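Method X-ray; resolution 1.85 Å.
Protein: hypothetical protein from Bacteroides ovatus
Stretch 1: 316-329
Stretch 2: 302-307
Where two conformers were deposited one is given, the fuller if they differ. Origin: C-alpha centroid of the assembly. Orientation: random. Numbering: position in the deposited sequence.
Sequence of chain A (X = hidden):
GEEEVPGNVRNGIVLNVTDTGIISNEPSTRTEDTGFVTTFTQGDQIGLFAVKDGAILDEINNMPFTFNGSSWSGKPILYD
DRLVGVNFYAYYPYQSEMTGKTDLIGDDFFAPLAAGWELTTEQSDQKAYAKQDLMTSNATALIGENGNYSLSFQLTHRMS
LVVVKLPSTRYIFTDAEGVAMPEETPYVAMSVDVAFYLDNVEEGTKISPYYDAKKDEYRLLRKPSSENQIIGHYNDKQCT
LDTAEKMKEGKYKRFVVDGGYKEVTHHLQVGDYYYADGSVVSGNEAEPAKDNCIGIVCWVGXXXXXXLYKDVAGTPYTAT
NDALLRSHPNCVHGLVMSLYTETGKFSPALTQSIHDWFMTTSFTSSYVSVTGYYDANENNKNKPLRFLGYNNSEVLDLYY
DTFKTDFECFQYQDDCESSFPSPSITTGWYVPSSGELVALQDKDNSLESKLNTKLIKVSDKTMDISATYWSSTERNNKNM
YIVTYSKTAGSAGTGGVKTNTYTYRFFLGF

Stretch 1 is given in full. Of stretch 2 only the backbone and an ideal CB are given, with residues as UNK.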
# COMPACT_ATOMS: atom_id res chain seq x y z
N PRO A 316 -33.09 7.21 -11.56
CA PRO A 316 -33.03 7.97 -12.82
C PRO A 316 -31.82 7.63 -13.69
O PRO A 316 -31.88 7.83 -14.91
CB PRO A 316 -32.99 9.43 -12.35
CG PRO A 316 -32.49 9.38 -10.97
CD PRO A 316 -32.94 8.09 -10.38
N TYR A 317 -30.74 7.08 -13.08
CA TYR A 317 -29.50 6.73 -13.77
C TYR A 317 -29.29 5.22 -13.72
O TYR A 317 -29.20 4.64 -12.64
CB TYR A 317 -28.31 7.51 -13.15
CG TYR A 317 -28.63 8.99 -13.08
CD1 TYR A 317 -28.74 9.75 -14.24
CD2 TYR A 317 -28.92 9.59 -11.86
CE1 TYR A 317 -29.15 11.09 -14.19
CE2 TYR A 317 -29.30 10.93 -11.79
CZ TYR A 317 -29.42 11.67 -12.96
OH TYR A 317 -29.84 12.98 -12.93
N THR A 318 -29.31 4.60 -14.90
CA THR A 318 -29.18 3.15 -15.08
C THR A 318 -28.13 2.88 -16.12
O THR A 318 -27.69 3.83 -16.78
CB THR A 318 -30.54 2.51 -15.53
OG1 THR A 318 -30.81 2.94 -16.86
CG2 THR A 318 -31.70 2.86 -14.62
N ALA A 319 -27.76 1.60 -16.35
CA ALA A 319 -26.76 1.27 -17.37
C ALA A 319 -27.25 1.67 -18.75
O ALA A 319 -26.43 2.02 -19.59
CB ALA A 319 -26.42 -0.22 -17.33
N THR A 320 -28.58 1.66 -18.98
CA THR A 320 -29.17 2.02 -20.28
C THR A 320 -28.85 3.47 -20.68
O THR A 320 -28.53 3.72 -21.84
CB THR A 320 -30.69 1.77 -20.27
OG1 THR A 320 -30.95 0.45 -19.77
CG2 THR A 320 -31.31 1.93 -21.65
N ASN A 321 -28.95 4.43 -19.73
CA ASN A 321 -28.69 5.82 -20.09
C ASN A 321 -27.33 6.36 -19.54
O ASN A 321 -27.21 7.57 -19.37
CB ASN A 321 -29.87 6.72 -19.65
CG ASN A 321 -30.15 6.77 -18.17
OD1 ASN A 321 -29.48 6.14 -17.34
ND2 ASN A 321 -31.16 7.54 -17.79
N ASP A 322 -26.34 5.47 -19.28
CA ASP A 322 -25.01 5.86 -18.77
C ASP A 322 -23.97 5.82 -19.91
O ASP A 322 -23.36 4.78 -20.18
CB ASP A 322 -24.57 4.98 -17.57
CG ASP A 322 -23.36 5.50 -16.77
OD1 ASP A 322 -22.52 6.23 -17.36
OD2 ASP A 322 -23.20 5.08 -15.60
N ALA A 323 -23.77 6.97 -20.56
CA ALA A 323 -22.84 7.14 -21.69
C ALA A 323 -21.39 6.89 -21.29
O ALA A 323 -20.62 6.38 -22.10
CB ALA A 323 -22.98 8.54 -22.27
N LEU A 324 -21.01 7.27 -20.05
CA LEU A 324 -19.65 7.06 -19.55
C LEU A 324 -19.35 5.56 -19.40
O LEU A 324 -18.28 5.12 -19.81
CB LEU A 324 -19.47 7.80 -18.19
CG LEU A 324 -18.11 7.67 -17.47
CD1 LEU A 324 -16.93 7.98 -18.40
CD2 LEU A 324 -18.05 8.60 -16.23
N LEU A 325 -20.28 4.80 -18.80
CA LEU A 325 -20.13 3.34 -18.62
C LEU A 325 -20.04 2.66 -19.99
O LEU A 325 -19.21 1.78 -20.19
CB LEU A 325 -21.32 2.78 -17.81
CG LEU A 325 -21.45 1.24 -17.68
CD1 LEU A 325 -20.22 0.62 -16.99
CD2 LEU A 325 -22.69 0.87 -16.88
N ARG A 326 -20.87 3.11 -20.93
CA ARG A 326 -20.90 2.55 -22.28
C ARG A 326 -19.60 2.84 -23.07
O ARG A 326 -19.03 1.91 -23.66
CB ARG A 326 -22.13 3.12 -23.00
CG ARG A 326 -22.46 2.50 -24.34
CD ARG A 326 -23.88 2.84 -24.71
NE ARG A 326 -24.08 4.29 -24.86
CZ ARG A 326 -25.03 4.98 -24.24
NH1 ARG A 326 -25.87 4.38 -23.41
NH2 ARG A 326 -25.14 6.29 -24.45
N SER A 327 -19.11 4.09 -23.07
CA SER A 327 -17.95 4.47 -23.87
C SER A 327 -16.58 4.25 -23.22
O SER A 327 -15.61 4.08 -23.95
CB SER A 327 -18.05 5.93 -24.31
OG SER A 327 -19.28 6.16 -24.97
N HIS A 328 -16.48 4.34 -21.87
CA HIS A 328 -15.18 4.21 -21.20
C HIS A 328 -15.38 3.41 -19.93
O HIS A 328 -15.21 3.95 -18.83
CB HIS A 328 -14.57 5.61 -20.91
CG HIS A 328 -14.27 6.39 -22.15
ND1 HIS A 328 -15.16 7.35 -22.63
CD2 HIS A 328 -13.22 6.30 -23.00
CE1 HIS A 328 -14.61 7.83 -23.74
NE2 HIS A 328 -13.44 7.23 -24.01
N PRO A 329 -15.76 2.10 -20.06
CA PRO A 329 -16.07 1.29 -18.86
C PRO A 329 -14.91 1.09 -17.90
O PRO A 329 -15.13 0.69 -16.76
CB PRO A 329 -16.50 -0.07 -19.46
CG PRO A 329 -15.86 -0.11 -20.81
CD PRO A 329 -15.97 1.30 -21.30
N UNK A 302 -15.45 5.77 -8.39
CA UNK A 302 -16.07 5.44 -9.68
C UNK A 302 -17.04 6.59 -9.99
O UNK A 302 -18.01 6.75 -9.24
CB UNK A 302 -16.78 4.09 -9.65
N UNK A 303 -16.83 7.39 -11.08
CA UNK A 303 -17.71 8.55 -11.31
C UNK A 303 -18.91 8.28 -12.23
O UNK A 303 -19.57 9.23 -12.67
CB UNK A 303 -16.88 9.69 -11.91
N UNK A 304 -19.17 6.99 -12.55
CA UNK A 304 -20.30 6.68 -13.41
C UNK A 304 -21.60 6.98 -12.68
O UNK A 304 -21.76 6.59 -11.52
CB UNK A 304 -20.26 5.22 -13.86
N UNK A 305 -22.54 7.72 -13.33
CA UNK A 305 -23.78 8.09 -12.62
C UNK A 305 -24.65 6.87 -12.24
O UNK A 305 -25.30 6.89 -11.19
CB UNK A 305 -24.60 9.04 -13.49
N UNK A 306 -24.62 5.79 -13.03
CA UNK A 306 -25.42 4.59 -12.69
C UNK A 306 -24.83 3.85 -11.46
O UNK A 306 -25.50 3.01 -10.87
CB UNK A 306 -25.48 3.64 -13.89
N UNK A 307 -23.58 4.18 -11.09
CA UNK A 307 -22.92 3.62 -9.91
C UNK A 307 -23.14 4.62 -8.75
O UNK A 307 -23.74 4.26 -7.72
CB UNK A 307 -21.43 3.37 -10.17

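Position 302 offers little to read from stretch 1: its CA-to-CB bond points sideways and nothing of stretch 1 lies within 5.5 Å of the ideal CB. Many side chains would fit, and a local role is the likeliest. The deposited residue is Asn302, whose OD1 accepts a hydrogen bond from N of 304 at 3.0 Å, so it shapes its own turn rather than the contact.

Position 303 also points sideways, with its ideal CB 4.6 Å from Leu324 CD2. A phi of -93° and psi of 10° suit most residues, and the leucine methyl favours something apolar and compact. Pro303 is found there; its CG lies 4.1 Å from Leu324 CD2, a modest apolar touch.

Position 304 is harder to guess. Its CB starts sideways, 3.4 Å from Asp322 OD2 and within 5 Å of both Leu324 CD2 and Leu325 CB. Beyond the carboxylate, the two leucines and the backbone at His328 and Pro329 border a groove that a long, flexible apolar chain could follow; leucine or isoleucine would fill its near part, methionine more of it. The residue is Met304, modelled as selenomethionine, and its end comes nearer to stretch 1 than its CB direction suggests. Met304 CG packs 3.8 Å from Leu324 CG, Met304 SE lies 3.7 Å from Leu325 CD1, and Met304 CE reaches 3.2 Å from His328 O and 3.6 Å from Pro329 O. With 103 Å² covered, it gives the contact its largest share in stretch 2. Met304 is also the N-cap of the helix that follows.

Position 305 points toward stretch 1, its ideal CB 4.0 Å from Tyr317 CB and 4.7 Å from Asp322 OD2. Phi of -64° and psi of -31° in the first turn of a helix admit alanine, serine or proline, and proline is at home here because this turn need not supply its amide to an earlier carbonyl. Pro305 takes the place: its CB packs 4.1 Å from Tyr317 CB, while its CD sits 3.4 Å from Asp322 OD1.

Position 306 is the most telling. Its CB points toward stretch 1, only 3.2 Å from Asp322 OD2 and 3.5 Å from Thr318 C, so there is little space for bulk and an acceptor is waiting. The backbone N already donates to Asp322 OD2 at 3.0 Å. A short donor is called for, and serine fits best; a beta-branched methyl in the m position would run into the carbonyl of Thr318. Ser306 meets it with chi1 in p, and its OG donates to Asp322 OD2 at 2.6 Å. The same carboxylate therefore serves two helices: OD2 takes both bonds from Ser306, while OD1 caps its own helix by accepting from Leu325 N at 3.0 Å. A water adds a bridge, donating to Ser306 O at 2.8 Å and to Tyr317 O at 2.6 Å.

Position 307 points sideways with no stretch 1 atom near its CB, so the choice is loose. Val307 makes no contact here, but its N bonds to Met304 O at 3.1 Å, within the helical turn.

Stretch 2 (302-307) NPMPSV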
# COMPACT_ATOMS: atom_id res chain seq x y z
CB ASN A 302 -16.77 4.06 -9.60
CG ASN A 302 -17.39 3.60 -10.89
OD1 ASN A 302 -17.81 4.41 -11.71
ND2 ASN A 302 -17.50 2.29 -11.09
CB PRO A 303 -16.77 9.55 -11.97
CG PRO A 303 -15.83 8.67 -12.79
CD PRO A 303 -15.72 7.35 -12.06
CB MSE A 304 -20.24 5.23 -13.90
CG MSE A 304 -19.26 5.07 -15.02
SE MSE A 304 -18.58 3.30 -15.11
CE MSE A 304 -17.10 3.63 -16.25
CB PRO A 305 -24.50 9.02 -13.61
CG PRO A 305 -23.94 8.73 -14.93
CD PRO A 305 -22.51 8.28 -14.70
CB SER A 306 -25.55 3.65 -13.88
OG SER A 306 -24.30 3.14 -14.31
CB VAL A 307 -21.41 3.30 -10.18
CG1 VAL A 307 -20.70 2.84 -8.90
CG2 VAL A 307 -21.27 2.22 -11.26
O HOH W 1 -28.21 2.61 -11.37
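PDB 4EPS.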